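Local structure of BepC protein (Bartonella tribocorum, 4WGJ) at residues Phe107-Gly110 / Pro111-Lys114; His153-Arg156 / Lys157-Arg161. The protein probably transfers AMP from ATP to threonine or tyrosine side chains of target proteins through its Fic domain, the part crystallised here with a bound ATP analogue. One frame throughout, in Å; residues are numbered along the deposited sequence.

Interaction 1. Residues Phe107-Gly110 / Pro111-Lys114; sequences FAIG and PQIK
Q112 turns back alongside I109 because its CG sits beside the backbone N and opposite the carbonyl carbon (chi1 -68°), and the chain then runs straight (chi2 -180°). This carries the amide end past the peptide of I109. Q112 OE1 takes the hydrogen of I109 N at 2.8 Å, in a nearly straight bond (171°). The donor is tilted out of the carbonyl plane. A water also donates to Q112 OE1, and it bridges to F107 O at 2.9 Å. Two donors therefore grip the amide oxygen and fix the side chain along the loop. The stem of Q112 lies beside the I109 side chain, and both point the same way.

Q112 N returns a bond to I109 O at 3.0 Å. I113 N then bonds to G110 O, also at 3.0 Å. In both cases the donor stands above the carbonyl plane. A second water bonds to G110 O at 2.8 Å and accepts from K114 N. On the inner side, A108 CB packs against I113 CG1 at 3.8 Å. A108 O is held by R81 from the neighbouring loop. G110 and P111 are the two middle residues of a type II' beta turn, closed by the bond from Q112 N to I109 O. The turn leads into helix 111-126, with P111 at the junction of turn and helix.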
ATOM      1  N   PHE A 107     -10.815  -4.649   5.876  1.00 15.02           N
ATOM      2  CA  PHE A 107      -9.727  -3.729   6.172  1.00 11.84           C
ATOM      3  C   PHE A 107     -10.210  -2.706   7.204  1.00 13.75           C
ATOM      4  O   PHE A 107     -11.362  -2.754   7.631  1.00 14.56           O
ATOM      5  CB  PHE A 107      -9.243  -3.041   4.893  1.00 10.59           C
ATOM      6  CG  PHE A 107      -8.685  -3.992   3.871  1.00 12.90           C
ATOM      7  CD1 PHE A 107      -7.430  -4.562   4.050  1.00 15.60           C
ATOM      8  CD2 PHE A 107      -9.406  -4.306   2.727  1.00 15.37           C
ATOM      9  CE1 PHE A 107      -6.904  -5.433   3.104  1.00 14.22           C
ATOM     10  CE2 PHE A 107      -8.890  -5.178   1.781  1.00 14.53           C
ATOM     11  CZ  PHE A 107      -7.633  -5.741   1.968  1.00 15.62           C
ATOM     12  N   ALA A 108      -9.324  -1.806   7.626  1.00 11.41           N
ATOM     13  CA  ALA A 108      -9.697  -0.741   8.554  1.00 10.26           C
ATOM     14  C   ALA A 108     -10.922  -0.007   8.003  1.00 14.03           C
ATOM     15  O   ALA A 108     -10.993   0.278   6.807  1.00 12.24           O
ATOM     16  CB  ALA A 108      -8.532   0.223   8.762  1.00 10.42           C
ATOM     17  N   ILE A 109     -11.896   0.264   8.864  1.00 12.36           N
ATOM     18  CA  ILE A 109     -13.122   0.927   8.430  1.00 12.49           C
ATOM     19  C   ILE A 109     -13.197   2.361   8.902  1.00 13.74           C
ATOM     20  O   ILE A 109     -13.147   2.626  10.105  1.00 16.23           O
ATOM     21  CB  ILE A 109     -14.375   0.190   8.954  1.00 13.85           C
ATOM     22  CG1 ILE A 109     -14.423  -1.230   8.380  1.00 17.71           C
ATOM     23  CG2 ILE A 109     -15.646   0.973   8.604  1.00 17.11           C
ATOM     24  CD1 ILE A 109     -15.501  -2.106   8.996  1.00 20.78           C
ATOM     25  N   GLY A 110     -13.374   3.281   7.957  1.00 16.69           N
ATOM     26  CA  GLY A 110     -13.688   4.662   8.290  1.00 16.26           C
ATOM     27  C   GLY A 110     -12.628   5.283   9.172  1.00 15.28           C
ATOM     28  O   GLY A 110     -11.461   5.316   8.791  1.00 16.25           O
ATOM     29  N   PRO A 111     -13.021   5.747  10.375  1.00 17.80           N
ATOM     30  CA  PRO A 111     -12.105   6.375  11.341  1.00 19.24           C
ATOM     31  C   PRO A 111     -10.931   5.471  11.737  1.00 18.45           C
ATOM     32  O   PRO A 111      -9.893   5.961  12.188  1.00 19.44           O
ATOM     33  CB  PRO A 111     -13.005   6.650  12.560  1.00 19.70           C
ATOM     34  CG  PRO A 111     -14.388   6.582  12.056  1.00 23.97           C
ATOM     35  CD  PRO A 111     -14.386   5.623  10.911  1.00 19.22           C
ATOM     36  N   GLN A 112     -11.090   4.163  11.577  1.00 16.19           N
ATOM     37  CA  GLN A 112     -10.000   3.238  11.899  1.00 14.28           C
ATOM     38  C   GLN A 112      -8.771   3.459  11.024  1.00 16.90           C
ATOM     39  O   GLN A 112      -7.648   3.146  11.431  1.00 14.40           O
ATOM     40  CB  GLN A 112     -10.455   1.786  11.743  1.00 16.24           C
ATOM     41  CG  GLN A 112     -11.490   1.341  12.754  1.00 18.09           C
ATOM     42  CD  GLN A 112     -11.904  -0.109  12.569  1.00 21.98           C
ATOM     43  OE1 GLN A 112     -11.718  -0.694  11.500  1.00 18.19           O
ATOM     44  NE2 GLN A 112     -12.477  -0.697  13.617  1.00 29.76           N
ATOM     45  N   ILE A 113      -8.971   3.960   9.810  1.00 14.03           N
ATOM     46  CA  ILE A 113      -7.831   4.105   8.897  1.00 14.02           C
ATOM     47  C   ILE A 113      -6.832   5.106   9.480  1.00 14.38           C
ATOM     48  O   ILE A 113      -5.647   4.801   9.631  1.00 14.91           O
ATOM     49  CB  ILE A 113      -8.273   4.554   7.477  1.00 15.86           C
ATOM     50  CG1 ILE A 113      -9.181   3.487   6.851  1.00 15.08           C
ATOM     51  CG2 ILE A 113      -7.039   4.835   6.594  1.00 13.97           C
ATOM     52  CD1 ILE A 113      -9.978   3.977   5.645  1.00 15.84           C
ATOM     53  N   LYS A 114      -7.309   6.293   9.828  1.00 14.51           N
ATOM     54  CA  LYS A 114      -6.434   7.297  10.422  1.00 16.07           C
ATOM     55  C   LYS A 114      -5.841   6.834  11.756  1.00 15.37           C
ATOM     56  O   LYS A 114      -4.674   7.115  12.058  1.00 17.29           O
ATOM     57  CB  LYS A 114      -7.200   8.609  10.615  1.00 18.47           C
ATOM     58  CG  LYS A 114      -6.385   9.748  11.209  1.00 28.28           C
ATOM     59  CD  LYS A 114      -7.230  11.011  11.338  1.00 35.44           C
ATOM     60  CE  LYS A 114      -6.414  12.174  11.888  1.00 44.29           C
ATOM     61  NZ  LYS A 114      -7.271  13.274  12.416  1.00 47.62           N
TER
HETATM   62  O   HOH W   1     -11.795  -3.273  10.421  1.00 26.89           O
HETATM   63  O   HOH W   2      -9.828   7.528   8.852  1.00 17.18           O

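Interaction 2. Residues His153-Arg156 / Lys157-Arg161; sequences HPFR and KGNGR. With ANP (phosphoaminophosphonic acid-adenylate ester), chain B.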
ATOM      1  N   HIS A 153      -4.920  -0.318   4.733  1.00 10.12           N
ATOM      2  CA  HIS A 153      -5.419  -0.335   3.348  1.00  9.40           C
ATOM      3  C   HIS A 153      -5.990   1.033   2.998  1.00 10.37           C
ATOM      4  O   HIS A 153      -7.166   1.146   2.658  1.00 10.57           O
ATOM      5  CB  HIS A 153      -6.491  -1.434   3.210  1.00 10.23           C
ATOM      6  CG  HIS A 153      -6.849  -1.804   1.797  1.00 11.55           C
ATOM      7  ND1 HIS A 153      -6.124  -2.716   1.056  1.00 10.11           N
ATOM      8  CD2 HIS A 153      -7.899  -1.440   1.019  1.00 15.46           C
ATOM      9  CE1 HIS A 153      -6.702  -2.884  -0.120  1.00 15.04           C
ATOM     10  NE2 HIS A 153      -7.777  -2.115  -0.173  1.00 13.83           N
ATOM     11  N   PRO A 154      -5.165   2.089   3.118  1.00  9.03           N
ATOM     12  CA  PRO A 154      -5.736   3.441   3.159  1.00  9.04           C
ATOM     13  C   PRO A 154      -6.297   3.964   1.843  1.00  8.98           C
ATOM     14  O   PRO A 154      -6.980   4.989   1.876  1.00  9.85           O
ATOM     15  CB  PRO A 154      -4.540   4.321   3.575  1.00 12.32           C
ATOM     16  CG  PRO A 154      -3.532   3.372   4.158  1.00 13.92           C
ATOM     17  CD  PRO A 154      -3.714   2.103   3.360  1.00 11.39           C
ATOM     18  N   PHE A 155      -6.004   3.313   0.718  1.00  9.29           N
ATOM     19  CA  PHE A 155      -6.421   3.848  -0.588  1.00  9.45           C
ATOM     20  C   PHE A 155      -7.484   2.989  -1.267  1.00 10.77           C
ATOM     21  O   PHE A 155      -7.645   1.810  -0.952  1.00 10.39           O
ATOM     22  CB  PHE A 155      -5.200   3.995  -1.515  1.00  8.56           C
ATOM     23  CG  PHE A 155      -4.069   4.765  -0.879  1.00  8.32           C
ATOM     24  CD1 PHE A 155      -4.091   6.152  -0.855  1.00 10.67           C
ATOM     25  CD2 PHE A 155      -3.016   4.095  -0.255  1.00  9.54           C
ATOM     26  CE1 PHE A 155      -3.076   6.869  -0.236  1.00 11.43           C
ATOM     27  CE2 PHE A 155      -1.997   4.809   0.374  1.00 11.91           C
ATOM     28  CZ  PHE A 155      -2.035   6.196   0.378  1.00 10.66           C
ATOM     29  N   ARG A 156      -8.196   3.577  -2.220  1.00  9.36           N
ATOM     30  CA  ARG A 156      -9.209   2.822  -2.961  1.00  9.71           C
ATOM     31  C   ARG A 156      -8.556   1.685  -3.763  1.00  9.69           C
ATOM     32  O   ARG A 156      -9.137   0.617  -3.948  1.00 11.03           O
ATOM     33  CB  ARG A 156     -10.003   3.757  -3.879  1.00 12.19           C
ATOM     34  CG  ARG A 156     -11.013   3.051  -4.794  1.00 10.36           C
ATOM     35  CD  ARG A 156     -12.044   2.233  -3.992  1.00 11.08           C
ATOM     36  NE  ARG A 156     -12.983   1.537  -4.881  1.00 11.84           N
ATOM     37  CZ  ARG A 156     -12.705   0.412  -5.540  1.00 12.54           C
ATOM     38  NH1 ARG A 156     -11.505  -0.164  -5.422  1.00 11.15           N
ATOM     39  NH2 ARG A 156     -13.627  -0.138  -6.325  1.00 14.90           N
ATOM     40  N   LYS A 157      -7.329   1.918  -4.215  1.00  9.33           N
ATOM     41  CA  LYS A 157      -6.594   0.950  -5.025  1.00  9.35           C
ATOM     42  C   LYS A 157      -5.121   1.338  -4.955  1.00  8.97           C
ATOM     43  O   LYS A 157      -4.800   2.492  -4.644  1.00  9.83           O
ATOM     44  CB  LYS A 157      -7.095   0.950  -6.485  1.00 13.66           C
ATOM     45  CG  LYS A 157      -6.689  -0.287  -7.319  1.00 14.96           C
ATOM     46  CD  LYS A 157      -7.306  -1.555  -6.723  1.00 20.77           C
ATOM     47  CE  LYS A 157      -7.163  -2.760  -7.644  1.00 30.58           C
ATOM     48  NZ  LYS A 157      -5.737  -3.102  -7.899  1.00 32.45           N
ATOM     49  N   GLY A 158      -4.231   0.383  -5.220  1.00 10.33           N
ATOM     50  CA  GLY A 158      -2.805   0.670  -5.205  1.00  9.85           C
ATOM     51  C   GLY A 158      -2.151   0.510  -3.838  1.00  9.91           C
ATOM     52  O   GLY A 158      -1.014   0.944  -3.624  1.00  9.36           O
ATOM     53  N   ASN A 159      -2.856  -0.123  -2.909  1.00  8.67           N
ATOM     54  CA  ASN A 159      -2.330  -0.305  -1.559  1.00  9.64           C
ATOM     55  C   ASN A 159      -1.101  -1.193  -1.503  1.00  8.57           C
ATOM     56  O   ASN A 159      -0.134  -0.857  -0.832  1.00 10.24           O
ATOM     57  CB  ASN A 159      -3.413  -0.889  -0.651  1.00 10.64           C
ATOM     58  CG  ASN A 159      -4.532   0.083  -0.422  1.00  9.32           C
ATOM     59  OD1 ASN A 159      -4.397   0.998   0.380  1.00 11.80           O
ATOM     60  ND2 ASN A 159      -5.626  -0.091  -1.131  1.00 10.04           N
ATOM     61  N   GLY A 160      -1.157  -2.328  -2.190  1.00 10.86           N
ATOM     62  CA  GLY A 160      -0.039  -3.255  -2.195  1.00 11.10           C
ATOM     63  C   GLY A 160       1.213  -2.596  -2.720  1.00 10.93           C
ATOM     64  O   GLY A 160       2.276  -2.664  -2.108  1.00 11.04           O
ATOM     65  N   ARG A 161       1.092  -1.947  -3.867  1.00  8.91           N
ATOM     66  CA  ARG A 161       2.271  -1.329  -4.462  1.00  9.75           C
ATOM     67  C   ARG A 161       2.801  -0.178  -3.603  1.00  9.76           C
ATOM     68  O   ARG A 161       4.013  -0.048  -3.414  1.00  9.33           O
ATOM     69  CB  ARG A 161       1.954  -0.882  -5.886  1.00 10.53           C
ATOM     70  CG  ARG A 161       1.950  -2.087  -6.848  1.00 15.78           C
ATOM     71  CD  ARG A 161       1.279  -1.817  -8.193  1.00 19.33           C
ATOM     72  NE  ARG A 161      -0.175  -1.767  -8.068  1.00 23.54           N
ATOM     73  CZ  ARG A 161      -0.998  -1.551  -9.088  1.00 25.02           C
ATOM     74  NH1 ARG A 161      -0.500  -1.360 -10.306  1.00 26.76           N
ATOM     75  NH2 ARG A 161      -2.314  -1.509  -8.886  1.00 23.37           N
TER
HETATM   76  PG  ANP B 301      -1.133  -5.516  -6.045  1.00 28.78           P
HETATM   77  O1G ANP B 301       0.084  -5.050  -6.932  1.00 26.38           O
HETATM   78  O2G ANP B 301      -1.560  -6.869  -6.542  1.00 27.88           O
HETATM   79  O3G ANP B 301      -0.652  -5.614  -4.552  1.00 24.13           O
HETATM   80  PB  ANP B 301      -2.634  -2.979  -5.583  1.00 19.43           P
HETATM   81  O1B ANP B 301      -1.273  -2.366  -5.522  1.00 15.64           O
HETATM   82  O2B ANP B 301      -3.622  -2.149  -6.454  1.00 22.33           O
HETATM   83  N3B ANP B 301      -2.525  -4.530  -6.237  1.00 18.77           N
HETATM   84  PA  ANP B 301      -4.763  -3.277  -3.773  1.00 17.96           P
HETATM   85  O1A ANP B 301      -5.465  -4.107  -4.789  1.00 20.06           O
HETATM   86  O2A ANP B 301      -5.470  -1.996  -3.347  1.00 12.82           O
HETATM   87  O3A ANP B 301      -3.240  -2.986  -4.132  1.00 18.35           O
HETATM   88  O5' ANP B 301      -4.517  -4.187  -2.495  1.00 19.30           O
HETATM   89  C5' ANP B 301      -3.878  -5.474  -2.675  1.00 23.95           C
HETATM   90  C4' ANP B 301      -3.357  -6.004  -1.362  1.00 26.81           C
HETATM   91  O4' ANP B 301      -4.433  -6.659  -0.639  1.00 27.73           O
HETATM   92  C3' ANP B 301      -2.243  -7.046  -1.517  1.00 28.20           C
HETATM   93  O3' ANP B 301      -1.186  -6.856  -0.581  1.00 27.18           O
HETATM   94  C2' ANP B 301      -2.982  -8.368  -1.289  1.00 27.43           C
HETATM   95  O2' ANP B 301      -2.130  -9.410  -0.827  1.00 28.82           O
HETATM   96  C1' ANP B 301      -3.995  -7.941  -0.232  1.00 26.95           C
HETATM   97  N9  ANP B 301      -5.138  -8.846  -0.127  1.00 25.77           N
HETATM   98  C8  ANP B 301      -5.780  -9.490  -1.154  1.00 30.62           C
HETATM   99  N7  ANP B 301      -6.763 -10.267  -0.766  1.00 31.53           N
HETATM  100  C5  ANP B 301      -6.770 -10.127   0.613  1.00 23.41           C
HETATM  101  C6  ANP B 301      -7.572 -10.694   1.625  1.00 23.86           C
HETATM  102  N6  ANP B 301      -8.571 -11.546   1.385  1.00 22.70           N
HETATM  103  N1  ANP B 301      -7.310 -10.347   2.905  1.00 23.07           N
HETATM  104  C2  ANP B 301      -6.309  -9.498   3.149  1.00 27.21           C
HETATM  105  N3  ANP B 301      -5.486  -8.902   2.281  1.00 20.63           N
HETATM  106  C4  ANP B 301      -5.771  -9.259   1.024  1.00 19.46           C
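N159 ND2 uses both its hydrogens. One goes to F155 O at 2.8 Å, almost straight (173°) and in the plane of the amide. The other goes to O2A of the ANP alpha phosphate at 2.9 Å. The amide oxygen is used too. N159 OD1 accepts from F155 N at 2.8 Å, in its carbonyl plane and on a lone pair. This pair of bonds to one residue fixes the rotation of the amide. The edge of the F155 ring reaches OD1 through CD2. The H153 ring is stacked on the N159 amide, the planes 24° apart, with N159 ND2 3.1 Å above the ring centre.

HPFRKGNGR is a variant of the Fic signature, with K157 at the position that is acidic in many members. The motif loop runs from H153 into helix 159-174, with G158 at the N-cap. The helix start faces the phosphates. G160 N bonds to ANP O3A, and R161 N to ANP O1B. ANP O2B is gripped by G158 N, by K157 NZ at 2.7 Å and by R161 NH2 at 2.8 Å. K157 reaches it with a chain bent at chi2 and chi4. R161 NE donates to ANP O1B at 2.8 Å, with the oxygen at the guanidinium edge. These positive groups and the helix start probably offset the phosphate charge. E150, R164 and Q197 also bond to ANP.

Interaction 2 lies near the centre of the chain and is buried. Interaction 1 is about 14 Å from that centre and only partly buried, with I109, P111, Q112 and K114 exposed. Each is a local turn that opens a helix: 111-126 in interaction 1 and 159-174 in interaction 2. Waters complete the polar bonds of the first, while nucleotide phosphates take that part in the second. The two also meet. The F107 ring stacks with H153, its CD1 coming within 3.4 Å of H153 CB, and F107 also touches ANP. I113 packs on P154. R81 bonds to A108 O and to H153 O, so it serves both.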